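Local coordinates for protein putative C39-like peptidase (Bacillus anthracis, PDB 3ERV) that is of unknown function but, as a putative C39-like peptidase of the papain-like CA clan, probably cleaves peptide bonds with a catalytic cysteine, at residues K130-Y136 with E210-V214; M58-A62 with A220-V224; G104-Y108 with V171-E177. One frame throughout, in Å; residues are numbered along the deposited sequence.

Contact 1 of 3, residues K130-Y136 with E210-V214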
ATOM      1  N   LYS A 130       6.635 -11.976   4.006  1.00 58.50           N
ATOM      2  CA  LYS A 130       7.595 -12.065   5.093  1.00 58.81           C
ATOM      3  C   LYS A 130       6.775 -11.813   6.316  1.00 59.12           C
ATOM      4  O   LYS A 130       5.591 -11.513   6.195  1.00 59.65           O
ATOM      5  CB  LYS A 130       8.644 -10.966   4.976  1.00 58.79           C
ATOM      6  CG  LYS A 130       9.511 -11.054   3.717  1.00 60.36           C
ATOM      7  CD  LYS A 130      10.423 -12.225   3.825  1.00 62.61           C
ATOM      8  CE  LYS A 130      11.601 -12.098   2.907  1.00 64.57           C
ATOM      9  NZ  LYS A 130      11.308 -12.864   1.681  1.00 67.03           N
ATOM     10  N   SER A 131       7.392 -11.873   7.489  1.00 59.54           N
ATOM     11  CA  SER A 131       6.655 -11.704   8.738  1.00 60.26           C
ATOM     12  C   SER A 131       6.610 -10.248   9.156  1.00 60.23           C
ATOM     13  O   SER A 131       7.472  -9.477   8.781  1.00 59.58           O
ATOM     14  CB  SER A 131       7.314 -12.542   9.857  1.00 61.05           C
ATOM     15  OG  SER A 131       7.848 -11.738  10.908  1.00 61.73           O
ATOM     16  N   ILE A 132       5.636  -9.885   9.976  1.00 60.87           N
ATOM     17  CA  ILE A 132       5.561  -8.519  10.492  1.00 61.81           C
ATOM     18  C   ILE A 132       6.916  -8.054  11.066  1.00 62.28           C
ATOM     19  O   ILE A 132       7.290  -6.874  10.956  1.00 62.20           O
ATOM     20  CB  ILE A 132       4.400  -8.365  11.525  1.00 62.26           C
ATOM     21  CG1 ILE A 132       4.006  -6.914  11.718  1.00 62.38           C
ATOM     22  CG2 ILE A 132       4.739  -9.020  12.851  1.00 63.09           C
ATOM     23  CD1 ILE A 132       3.591  -6.253  10.459  1.00 66.65           C
ATOM     24  N   GLU A 133       7.669  -8.978  11.651  1.00 61.60           N
ATOM     25  CA  GLU A 133       8.887  -8.589  12.344  1.00 61.42           C
ATOM     26  C   GLU A 133       9.924  -8.056  11.375  1.00 60.11           C
ATOM     27  O   GLU A 133      10.703  -7.179  11.718  1.00 59.31           O
ATOM     28  CB  GLU A 133       9.481  -9.777  13.101  1.00 62.40           C
ATOM     29  CG  GLU A 133       8.859  -9.997  14.469  1.00 67.67           C
ATOM     30  CD  GLU A 133       7.432 -10.516  14.364  1.00 73.01           C
ATOM     31  OE1 GLU A 133       6.603 -10.120  15.225  1.00 75.56           O
ATOM     32  OE2 GLU A 133       7.149 -11.291  13.403  1.00 73.18           O
ATOM     33  N   GLU A 134       9.966  -8.655  10.194  1.00 59.07           N
ATOM     34  CA  GLU A 134      10.774  -8.167   9.101  1.00 59.81           C
ATOM     35  C   GLU A 134      10.442  -6.699   8.807  1.00 58.42           C
ATOM     36  O   GLU A 134      11.345  -5.895   8.545  1.00 57.59           O
ATOM     37  CB  GLU A 134      10.471  -8.966   7.834  1.00 60.66           C
ATOM     38  CG  GLU A 134      11.032 -10.355   7.847  1.00 66.47           C
ATOM     39  CD  GLU A 134      12.519 -10.300   7.666  1.00 73.95           C
ATOM     40  OE1 GLU A 134      13.238 -10.644   8.641  1.00 74.56           O
ATOM     41  OE2 GLU A 134      12.957  -9.853   6.561  1.00 78.04           O
ATOM     42  N   LEU A 135       9.151  -6.378   8.809  1.00 56.60           N
ATOM     43  CA  LEU A 135       8.728  -5.017   8.484  1.00 56.15           C
ATOM     44  C   LEU A 135       9.233  -4.041   9.540  1.00 55.84           C
ATOM     45  O   LEU A 135       9.737  -2.957   9.217  1.00 55.52           O
ATOM     46  CB  LEU A 135       7.205  -4.917   8.291  1.00 55.64           C
ATOM     47  CG  LEU A 135       6.639  -5.212   6.881  1.00 54.74           C
ATOM     48  CD1 LEU A 135       6.951  -6.638   6.454  1.00 51.83           C
ATOM     49  CD2 LEU A 135       5.130  -4.950   6.793  1.00 52.51           C
ATOM     50  N   TYR A 136       9.127  -4.447  10.798  1.00 55.82           N
ATOM     51  CA  TYR A 136       9.617  -3.629  11.903  1.00 55.91           C
ATOM     52  C   TYR A 136      11.149  -3.452  11.839  1.00 54.93           C
ATOM     53  O   TYR A 136      11.681  -2.385  12.179  1.00 54.92           O
ATOM     54  CB  TYR A 136       9.184  -4.232  13.254  1.00 56.07           C
ATOM     55  CG  TYR A 136       7.680  -4.289  13.457  1.00 56.57           C
ATOM     56  CD1 TYR A 136       6.873  -3.225  13.094  1.00 57.19           C
ATOM     57  CD2 TYR A 136       7.076  -5.394  14.063  1.00 55.72           C
ATOM     58  CE1 TYR A 136       5.504  -3.260  13.283  1.00 57.10           C
ATOM     59  CE2 TYR A 136       5.729  -5.438  14.276  1.00 57.12           C
ATOM     60  CZ  TYR A 136       4.933  -4.375  13.881  1.00 58.55           C
ATOM     61  OH  TYR A 136       3.565  -4.424  14.079  1.00 57.42           O
ATOM     62  N   GLU A 210      -1.734  -5.824  12.695  1.00 59.67           N
ATOM     63  CA  GLU A 210      -0.943  -6.887  12.111  1.00 59.24           C
ATOM     64  C   GLU A 210      -1.821  -7.962  11.510  1.00 58.82           C
ATOM     65  O   GLU A 210      -1.476  -8.570  10.484  1.00 58.62           O
ATOM     66  CB  GLU A 210      -0.021  -7.499  13.164  1.00 59.70           C
ATOM     67  CG  GLU A 210       0.890  -6.506  13.865  1.00 60.87           C
ATOM     68  CD  GLU A 210       1.702  -7.169  14.976  1.00 62.62           C
ATOM     69  OE1 GLU A 210       1.324  -8.290  15.369  1.00 66.64           O
ATOM     70  OE2 GLU A 210       2.699  -6.587  15.469  1.00 62.82           O
ATOM     71  N   GLN A 211      -2.952  -8.215  12.169  1.00 58.71           N
ATOM     72  CA  GLN A 211      -3.861  -9.292  11.760  1.00 57.52           C
ATOM     73  C   GLN A 211      -4.603  -8.912  10.482  1.00 56.51           C
ATOM     74  O   GLN A 211      -4.778  -9.739   9.569  1.00 56.66           O
ATOM     75  CB  GLN A 211      -4.862  -9.597  12.880  1.00 57.64           C
ATOM     76  CG  GLN A 211      -4.252 -10.333  14.058  1.00 58.72           C
ATOM     77  CD  GLN A 211      -5.208 -10.426  15.237  1.00 63.91           C
ATOM     78  OE1 GLN A 211      -6.098  -9.574  15.415  1.00 63.73           O
ATOM     79  NE2 GLN A 211      -5.023 -11.456  16.063  1.00 63.00           N
ATOM     80  N   ALA A 212      -5.038  -7.658  10.431  1.00 55.20           N
ATOM     81  CA  ALA A 212      -5.614  -7.077   9.210  1.00 55.18           C
ATOM     82  C   ALA A 212      -4.633  -7.185   8.017  1.00 54.56           C
ATOM     83  O   ALA A 212      -5.023  -7.585   6.918  1.00 54.46           O
ATOM     84  CB  ALA A 212      -6.025  -5.625   9.461  1.00 53.94           C
ATOM     85  N   TRP A 213      -3.370  -6.832   8.268  1.00 54.63           N
ATOM     86  CA  TRP A 213      -2.276  -6.873   7.251  1.00 54.29           C
ATOM     87  C   TRP A 213      -2.077  -8.288   6.719  1.00 54.45           C
ATOM     88  O   TRP A 213      -2.043  -8.515   5.499  1.00 53.42           O
ATOM     89  CB  TRP A 213      -0.948  -6.354   7.832  1.00 53.35           C
ATOM     90  CG  TRP A 213       0.188  -6.463   6.855  1.00 54.13           C
ATOM     91  CD1 TRP A 213       0.311  -5.816   5.646  1.00 54.52           C
ATOM     92  CD2 TRP A 213       1.356  -7.289   6.986  1.00 56.87           C
ATOM     93  NE1 TRP A 213       1.506  -6.178   5.029  1.00 54.98           N
ATOM     94  CE2 TRP A 213       2.149  -7.090   5.823  1.00 55.87           C
ATOM     95  CE3 TRP A 213       1.803  -8.187   7.968  1.00 57.16           C
ATOM     96  CZ2 TRP A 213       3.354  -7.755   5.624  1.00 58.16           C
ATOM     97  CZ3 TRP A 213       2.999  -8.850   7.771  1.00 57.95           C
ATOM     98  CH2 TRP A 213       3.777  -8.618   6.616  1.00 59.62           C
ATOM     99  N   VAL A 214      -1.954  -9.241   7.648  1.00 54.50           N
ATOM    100  CA  VAL A 214      -1.817 -10.662   7.277  1.00 54.74           C
ATOM    101  C   VAL A 214      -3.046 -11.158   6.487  1.00 54.57           C
ATOM    102  O   VAL A 214      -2.928 -11.866   5.480  1.00 55.35           O
ATOM    103  CB  VAL A 214      -1.574 -11.550   8.534  1.00 54.40           C
ATOM    104  CG1 VAL A 214      -1.799 -13.016   8.183  1.00 53.87           C
ATOM    105  CG2 VAL A 214      -0.161 -11.337   9.085  1.00 53.61           C
TER
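Trp-213 and Ile-132 meet because both first torsions carry the side chain away from its own backbone N. In Trp-213, CG stands opposite that nitrogen (chi1 176°), and the indole reaches from helix 206-215 to the start of helix 132-140. In Ile-132, CG1 takes the same place (chi1 -161°), and CD1 beyond it lands 3.6 Å from Trp-213 CE3. Leu-135 approaches the indole from the opposite direction. Its CD2 lies over one face of the six-membered ring, 4.0 Å from the ring centroid of Trp-213, as a CH-pi contact. The methyl is offset toward the rim, and Leu-135 CD2 is 3.5 Å from Trp-213 CZ2. The far end of the indole meets backbone: Trp-213 CH2 is 3.4 Å from Lys-130 O. The indole N-H is used elsewhere, in a hydrogen bond from Trp-213 NE1 to Gln-219 O. That bond, with the packing of Leu-135 and Ile-132, probably restrains the rotation of the indole.

This is helix-to-helix packing at the N-terminal end of helix 132-140, where Ser-131 is the N-cap residue. The short axes come no closer than 12.1 Å and make an angle of 112°. Large side chains therefore bridge the gap. Leu-135 also packs on strand 145-150, and Ala-212 packs on Thr-149 and Asn-150 of the same strand, so the pair of helices sits against the main antiparallel sheet.

A polar link lies beside the apolar one. Tyr-136 OH donates to Glu-210 OE2 at 2.7 Å. The acceptor lies in the plane of the tyrosine ring, at its edge, and uses the anti lone pair of the carboxylate. Glu-210 CG also packs 3.8 Å from Ile-132 CG1. Glu-210 OE2 has a second partner in Arg-206, a salt bridge within the same helix.

Contact 2 of 3, residues M58-A62 with A220-V224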
ATOM      1  N   MET A  58       7.008   7.161   0.173  1.00 41.78           N
ATOM      2  CA  MET A  58       8.157   6.257   0.328  1.00 41.19           C
ATOM      3  C   MET A  58       9.289   6.660  -0.590  1.00 41.74           C
ATOM      4  O   MET A  58      10.454   6.801  -0.144  1.00 43.11           O
ATOM      5  CB  MET A  58       7.748   4.788   0.028  1.00 41.53           C
ATOM      6  CG  MET A  58       8.781   3.618   0.417  1.00 40.41           C
ATOM      7  SD  MET A  58       8.665   2.040  -0.511  1.00 31.37           S
ATOM      8  CE  MET A  58       9.489   2.605  -2.022  1.00 39.86           C
ATOM      9  N   LEU A  59       8.959   6.841  -1.876  1.00 41.40           N
ATOM     10  CA  LEU A  59       9.964   7.256  -2.883  1.00 40.39           C
ATOM     11  C   LEU A  59      10.645   8.608  -2.562  1.00 40.45           C
ATOM     12  O   LEU A  59      11.871   8.731  -2.682  1.00 40.83           O
ATOM     13  CB  LEU A  59       9.295   7.338  -4.267  1.00 38.82           C
ATOM     14  CG  LEU A  59       8.992   5.937  -4.879  1.00 39.31           C
ATOM     15  CD1 LEU A  59       8.350   6.064  -6.266  1.00 37.40           C
ATOM     16  CD2 LEU A  59      10.288   5.125  -4.955  1.00 38.49           C
ATOM     17  N   GLN A  60       9.851   9.622  -2.207  1.00 40.07           N
ATOM     18  CA  GLN A  60      10.379  10.903  -1.714  1.00 41.82           C
ATOM     19  C   GLN A  60      11.368  10.747  -0.564  1.00 42.61           C
ATOM     20  O   GLN A  60      12.474  11.315  -0.606  1.00 44.09           O
ATOM     21  CB  GLN A  60       9.239  11.849  -1.285  1.00 41.39           C
ATOM     22  CG  GLN A  60       8.489  12.344  -2.455  1.00 43.05           C
ATOM     23  CD  GLN A  60       7.327  13.235  -2.087  1.00 49.89           C
ATOM     24  OE1 GLN A  60       7.146  13.601  -0.909  1.00 47.39           O
ATOM     25  NE2 GLN A  60       6.516  13.605  -3.106  1.00 48.38           N
ATOM     26  N   TYR A  61      10.976  10.010   0.478  1.00 42.52           N
ATOM     27  CA  TYR A  61      11.888   9.788   1.612  1.00 43.03           C
ATOM     28  C   TYR A  61      13.159   9.060   1.175  1.00 43.62           C
ATOM     29  O   TYR A  61      14.225   9.300   1.710  1.00 44.05           O
ATOM     30  CB  TYR A  61      11.225   8.914   2.660  1.00 42.70           C
ATOM     31  CG  TYR A  61      11.866   8.937   4.016  1.00 42.16           C
ATOM     32  CD1 TYR A  61      11.964  10.129   4.738  1.00 39.62           C
ATOM     33  CD2 TYR A  61      12.344   7.755   4.595  1.00 39.62           C
ATOM     34  CE1 TYR A  61      12.493  10.130   6.034  1.00 43.11           C
ATOM     35  CE2 TYR A  61      12.911   7.744   5.866  1.00 39.35           C
ATOM     36  CZ  TYR A  61      12.967   8.926   6.578  1.00 42.32           C
ATOM     37  OH  TYR A  61      13.491   8.909   7.821  1.00 45.89           O
ATOM     38  N   ALA A  62      13.031   8.160   0.215  1.00 44.23           N
ATOM     39  CA  ALA A  62      14.208   7.491  -0.343  1.00 44.09           C
ATOM     40  C   ALA A  62      15.091   8.421  -1.207  1.00 45.18           C
ATOM     41  O   ALA A  62      16.149   8.003  -1.654  1.00 45.98           O
ATOM     42  CB  ALA A  62      13.785   6.260  -1.131  1.00 43.02           C
ATOM     43  N   ALA A 220       3.568  -6.053   1.110  1.00 46.49           N
ATOM     44  CA  ALA A 220       4.412  -4.928   1.566  1.00 46.80           C
ATOM     45  C   ALA A 220       5.557  -4.642   0.647  1.00 47.06           C
ATOM     46  O   ALA A 220       6.173  -5.550   0.127  1.00 48.22           O
ATOM     47  CB  ALA A 220       4.941  -5.177   2.948  1.00 46.13           C
ATOM     48  N   ILE A 221       5.823  -3.357   0.431  1.00 47.49           N
ATOM     49  CA  ILE A 221       6.907  -2.908  -0.447  1.00 47.59           C
ATOM     50  C   ILE A 221       7.815  -1.961   0.360  1.00 47.17           C
ATOM     51  O   ILE A 221       7.337  -1.091   1.090  1.00 45.44           O
ATOM     52  CB  ILE A 221       6.387  -2.110  -1.674  1.00 48.02           C
ATOM     53  CG1 ILE A 221       5.444  -2.930  -2.570  1.00 49.67           C
ATOM     54  CG2 ILE A 221       7.545  -1.468  -2.476  1.00 46.41           C
ATOM     55  CD1 ILE A 221       6.031  -4.214  -2.963  1.00 54.89           C
ATOM     56  N   SER A 222       9.118  -2.094   0.196  1.00 46.68           N
ATOM     57  CA  SER A 222      10.016  -1.115   0.799  1.00 47.23           C
ATOM     58  C   SER A 222      11.233  -0.916  -0.098  1.00 47.61           C
ATOM     59  O   SER A 222      11.163  -1.159  -1.318  1.00 46.98           O
ATOM     60  CB  SER A 222      10.429  -1.537   2.224  1.00 47.67           C
ATOM     61  OG  SER A 222      11.176  -0.497   2.872  1.00 47.95           O
ATOM     62  N   TYR A 223      12.339  -0.465   0.482  1.00 47.27           N
ATOM     63  CA  TYR A 223      13.580  -0.419  -0.260  1.00 48.67           C
ATOM     64  C   TYR A 223      14.727  -0.613   0.747  1.00 50.56           C
ATOM     65  O   TYR A 223      14.521  -0.573   1.970  1.00 50.07           O
ATOM     66  CB  TYR A 223      13.713   0.925  -1.023  1.00 47.04           C
ATOM     67  CG  TYR A 223      13.730   2.119  -0.057  1.00 48.07           C
ATOM     68  CD1 TYR A 223      14.934   2.711   0.348  1.00 46.10           C
ATOM     69  CD2 TYR A 223      12.538   2.607   0.504  1.00 47.39           C
ATOM     70  CE1 TYR A 223      14.941   3.781   1.262  1.00 46.46           C
ATOM     71  CE2 TYR A 223      12.527   3.667   1.403  1.00 48.18           C
ATOM     72  CZ  TYR A 223      13.724   4.259   1.783  1.00 47.91           C
ATOM     73  OH  TYR A 223      13.710   5.329   2.696  1.00 48.43           O
ATOM     74  N   VAL A 224      15.943  -0.806   0.240  1.00 52.71           N
ATOM     75  CA  VAL A 224      17.094  -0.909   1.126  1.00 55.51           C
ATOM     76  C   VAL A 224      18.088   0.256   0.925  1.00 57.95           C
ATOM     77  O   VAL A 224      18.182   0.849  -0.170  1.00 58.17           O
ATOM     78  CB  VAL A 224      17.778  -2.302   0.997  1.00 55.41           C
ATOM     79  CG1 VAL A 224      16.816  -3.396   1.477  1.00 54.27           C
ATOM     80  CG2 VAL A 224      18.211  -2.562  -0.446  1.00 54.07           C
TER
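Ala-62 CB sits over one face of the Tyr-223 ring, 3.7 Å from its centroid and 17° off the normal. This CH-pi contact is close: Ala-62 CB is 3.5 Å from Tyr-223 CZ. Met-58 takes the edge of the same ring. Its CG lies near the ring plane, 3.9 Å from Tyr-223 CE2. The sulfur is farther along, with Met-58 SD 5.4 Å from the Tyr-223 centroid, an edge-on Met-aromatic contact. Met-58 SD also reaches the strand backbone, 3.7 Å from Ser-222 CA. The phenol oxygen ends beside the other tyrosine, with Tyr-223 OH 3.4 Å from Tyr-61 CD2.

Tyr-223 holds CG between its backbone N and carbonyl carbon (chi1 61°), which sends the ring out from strand 220-223 to the end of helix 50-61. Met-58 CE turns back toward the ring at the bend about chi3. Farther out, Pro-144 and Gln-143 touch Tyr-223. The strand is held by backbone bonds to Val-146 on one neighbour and Val-125 on the other. Ser-222 points its CB away from the helix and bonds to Pro-144 O.

No hydrogen bond joins the segments; fit of shape, not polar pairing, probably sets how the helix lies on the strand.

Contact 3 of 3, residues G104-Y108 with V171-E177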
ATOM      1  N   GLY A 104     -13.779   1.184 -10.032  1.00 45.23           N
ATOM      2  CA  GLY A 104     -12.363   0.904  -9.814  1.00 44.51           C
ATOM      3  C   GLY A 104     -12.149   0.230  -8.487  1.00 45.46           C
ATOM      4  O   GLY A 104     -13.053   0.184  -7.627  1.00 45.18           O
ATOM      5  N   TYR A 105     -10.962  -0.320  -8.283  1.00 44.35           N
ATOM      6  CA  TYR A 105     -10.688  -0.964  -7.039  1.00 43.49           C
ATOM      7  C   TYR A 105      -9.343  -0.474  -6.437  1.00 44.01           C
ATOM      8  O   TYR A 105      -9.324   0.426  -5.587  1.00 42.89           O
ATOM      9  CB  TYR A 105     -10.724  -2.496  -7.253  1.00 44.05           C
ATOM     10  CG  TYR A 105     -10.304  -3.277  -6.017  1.00 43.43           C
ATOM     11  CD1 TYR A 105     -11.017  -3.144  -4.814  1.00 44.60           C
ATOM     12  CD2 TYR A 105      -9.214  -4.150  -6.045  1.00 42.60           C
ATOM     13  CE1 TYR A 105     -10.645  -3.846  -3.672  1.00 43.02           C
ATOM     14  CE2 TYR A 105      -8.824  -4.852  -4.899  1.00 43.03           C
ATOM     15  CZ  TYR A 105      -9.586  -4.693  -3.713  1.00 43.51           C
ATOM     16  OH  TYR A 105      -9.283  -5.374  -2.559  1.00 47.87           O
ATOM     17  N   GLY A 106      -8.220  -1.015  -6.927  1.00 43.41           N
ATOM     18  CA  GLY A 106      -6.899  -0.694  -6.349  1.00 43.46           C
ATOM     19  C   GLY A 106      -5.904  -1.577  -7.064  1.00 43.46           C
ATOM     20  O   GLY A 106      -6.210  -2.142  -8.130  1.00 43.64           O
ATOM     21  N   VAL A 107      -4.729  -1.728  -6.475  1.00 43.66           N
ATOM     22  CA  VAL A 107      -3.654  -2.466  -7.114  1.00 44.01           C
ATOM     23  C   VAL A 107      -2.915  -3.169  -5.990  1.00 44.75           C
ATOM     24  O   VAL A 107      -2.828  -2.648  -4.877  1.00 46.91           O
ATOM     25  CB  VAL A 107      -2.703  -1.525  -7.922  1.00 43.21           C
ATOM     26  CG1 VAL A 107      -2.049  -0.513  -6.974  1.00 44.77           C
ATOM     27  CG2 VAL A 107      -1.623  -2.341  -8.631  1.00 41.75           C
ATOM     28  N   TYR A 108      -2.406  -4.364  -6.257  1.00 45.01           N
ATOM     29  CA  TYR A 108      -1.743  -5.135  -5.221  1.00 45.14           C
ATOM     30  C   TYR A 108      -0.215  -4.999  -5.346  1.00 45.52           C
ATOM     31  O   TYR A 108       0.293  -4.207  -6.129  1.00 44.38           O
ATOM     32  CB  TYR A 108      -2.226  -6.593  -5.244  1.00 45.54           C
ATOM     33  CG  TYR A 108      -3.585  -6.809  -4.576  1.00 46.26           C
ATOM     34  CD1 TYR A 108      -4.239  -5.744  -3.939  1.00 45.53           C
ATOM     35  CD2 TYR A 108      -4.203  -8.092  -4.536  1.00 48.09           C
ATOM     36  CE1 TYR A 108      -5.465  -5.912  -3.309  1.00 44.29           C
ATOM     37  CE2 TYR A 108      -5.446  -8.277  -3.889  1.00 46.05           C
ATOM     38  CZ  TYR A 108      -6.069  -7.165  -3.267  1.00 46.25           C
ATOM     39  OH  TYR A 108      -7.304  -7.265  -2.607  1.00 49.03           O
ATOM     40  N   VAL A 171      -9.513 -13.923  -6.938  1.00 58.05           N
ATOM     41  CA  VAL A 171      -8.859 -13.045  -6.009  1.00 57.63           C
ATOM     42  C   VAL A 171      -9.886 -12.519  -5.020  1.00 56.88           C
ATOM     43  O   VAL A 171     -10.999 -12.180  -5.388  1.00 55.13           O
ATOM     44  CB  VAL A 171      -8.032 -11.888  -6.709  1.00 57.89           C
ATOM     45  CG1 VAL A 171      -8.796 -11.309  -7.882  1.00 58.54           C
ATOM     46  CG2 VAL A 171      -7.707 -10.754  -5.715  1.00 57.98           C
ATOM     47  N   SER A 172      -9.485 -12.471  -3.758  1.00 57.00           N
ATOM     48  CA  SER A 172     -10.322 -11.906  -2.719  1.00 58.25           C
ATOM     49  C   SER A 172     -10.142 -10.398  -2.621  1.00 57.34           C
ATOM     50  O   SER A 172      -9.007  -9.904  -2.509  1.00 58.40           O
ATOM     51  CB  SER A 172     -10.000 -12.561  -1.394  1.00 58.95           C
ATOM     52  OG  SER A 172     -10.332 -13.939  -1.499  1.00 63.95           O
ATOM     53  N   ILE A 173     -11.267  -9.684  -2.723  1.00 55.75           N
ATOM     54  CA  ILE A 173     -11.308  -8.245  -2.632  1.00 54.11           C
ATOM     55  C   ILE A 173     -12.298  -7.786  -1.550  1.00 54.14           C
ATOM     56  O   ILE A 173     -13.223  -8.512  -1.176  1.00 54.26           O
ATOM     57  CB  ILE A 173     -11.670  -7.576  -4.017  1.00 53.94           C
ATOM     58  CG1 ILE A 173     -13.140  -7.763  -4.370  1.00 51.78           C
ATOM     59  CG2 ILE A 173     -10.694  -7.992  -5.175  1.00 51.60           C
ATOM     60  CD1 ILE A 173     -13.927  -6.536  -4.028  1.00 48.85           C
ATOM     61  N   THR A 174     -12.044  -6.618  -0.991  1.00 52.97           N
ATOM     62  CA  THR A 174     -12.980  -5.973  -0.124  1.00 53.52           C
ATOM     63  C   THR A 174     -12.940  -4.491  -0.452  1.00 53.94           C
ATOM     64  O   THR A 174     -11.856  -3.948  -0.605  1.00 52.87           O
ATOM     65  CB  THR A 174     -12.663  -6.162   1.398  1.00 53.14           C
ATOM     66  OG1 THR A 174     -13.476  -5.240   2.129  1.00 55.98           O
ATOM     67  CG2 THR A 174     -11.188  -5.881   1.741  1.00 52.62           C
ATOM     68  N   TYR A 175     -14.104  -3.835  -0.510  1.00 54.47           N
ATOM     69  CA  TYR A 175     -14.132  -2.409  -0.839  1.00 56.06           C
ATOM     70  C   TYR A 175     -13.696  -1.540   0.330  1.00 55.47           C
ATOM     71  O   TYR A 175     -13.805  -0.329   0.296  1.00 56.95           O
ATOM     72  CB  TYR A 175     -15.504  -2.003  -1.367  1.00 58.06           C
ATOM     73  CG  TYR A 175     -16.152  -3.093  -2.205  1.00 61.77           C
ATOM     74  CD1 TYR A 175     -15.898  -3.203  -3.580  1.00 64.67           C
ATOM     75  CD2 TYR A 175     -17.029  -4.023  -1.612  1.00 69.04           C
ATOM     76  CE1 TYR A 175     -16.508  -4.204  -4.351  1.00 67.68           C
ATOM     77  CE2 TYR A 175     -17.661  -5.033  -2.368  1.00 69.40           C
ATOM     78  CZ  TYR A 175     -17.386  -5.123  -3.731  1.00 71.48           C
ATOM     79  OH  TYR A 175     -18.005  -6.120  -4.468  1.00 73.65           O
ATOM     80  N   ASN A 176     -13.209  -2.197   1.358  1.00 54.35           N
ATOM     81  CA  ASN A 176     -12.517  -1.604   2.486  1.00 54.65           C
ATOM     82  C   ASN A 176     -10.996  -1.504   2.194  1.00 52.77           C
ATOM     83  O   ASN A 176     -10.250  -1.016   3.029  1.00 52.08           O
ATOM     84  CB  ASN A 176     -12.624  -2.628   3.666  1.00 55.19           C
ATOM     85  CG  ASN A 176     -13.920  -2.540   4.406  1.00 60.66           C
ATOM     86  OD1 ASN A 176     -14.001  -1.843   5.417  1.00 66.95           O
ATOM     87  ND2 ASN A 176     -14.955  -3.257   3.928  1.00 63.89           N
ATOM     88  N   GLU A 177     -10.536  -2.083   1.078  1.00 51.30           N
ATOM     89  CA  GLU A 177      -9.082  -2.128   0.781  1.00 51.10           C
ATOM     90  C   GLU A 177      -8.474  -0.745   0.942  1.00 49.54           C
ATOM     91  O   GLU A 177      -9.039   0.245   0.479  1.00 49.12           O
ATOM     92  CB  GLU A 177      -8.798  -2.620  -0.659  1.00 51.06           C
ATOM     93  CG  GLU A 177      -7.279  -2.741  -1.016  1.00 53.12           C
ATOM     94  CD  GLU A 177      -6.691  -1.592  -1.877  1.00 54.01           C
ATOM     95  OE1 GLU A 177      -7.409  -0.634  -2.240  1.00 54.25           O
ATOM     96  OE2 GLU A 177      -5.467  -1.641  -2.178  1.00 55.06           O
TER
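Tyr-105 is wedged between Ile-173 and Glu-177, and this is the tight part of the contact. Tyr-105 CZ is 3.6 Å from Ile-173 CB, and Ile-173 CG2 makes an off-centre CH-pi contact with the ring. Tyr-105 OH lies 3.4 Å from Glu-177 CB. At the ring edge, in plane, Tyr-105 CE1 is 3.3 Å from Thr-174 O. The hydroxyl also accepts a weak bond from the backbone N of Thr-174. Tyr-108 brings its own hydroxyl alongside, and Tyr-105 OH and Tyr-108 OH share a hydrogen bond of 2.7 Å. Tyr-108 OH is also 3.1 Å from Ser-172 O.

The solvent side is looser. Ser-172 and Tyr-175 are exposed, and Ser-172 turns its CB away from the loop. The inner end, near Gly-106, is loose too. There Glu-177 bends at chi2 (-102°), and its OE1 stays 4.1 Å from Gly-106 CA. Glu-177 OE2 lies close to Glu-51 OE2.

Thr-174 to Glu-177 form a type I beta turn. Within it Thr-174 OG1 accepts from Asn-176 N, an ST turn. The turn leads into strand 177-185, beside a possible Cys-50, His-178, Asp-194 triad consistent with a papain-like cysteine peptidase.

In the fold
Contact 2 and contact 3 are buried, whereas contact 1 is partly buried and lies nearer the outside. Contacts 1 and 2 touch through Ala-220, whose CB packs on Leu-135 and Trp-213. Strand 220-223 is the next element after helix 206-215, so they share one C-terminal run of chain. Contact 3 stands apart, on the opposite side of the chain centre from contact 2, their centres about 22 Å apart. Contact 1 joins helix to helix, contact 2 helix to strand, and contact 3 loop to strand and turn. Their chemistry differs likewise. Contact 2 is apolar, contact 1 adds a hydrogen bond to a carboxylate, and contact 3 combines tyrosine packing with hydroxyl bonds, and its Glu-177 touches the putative triad.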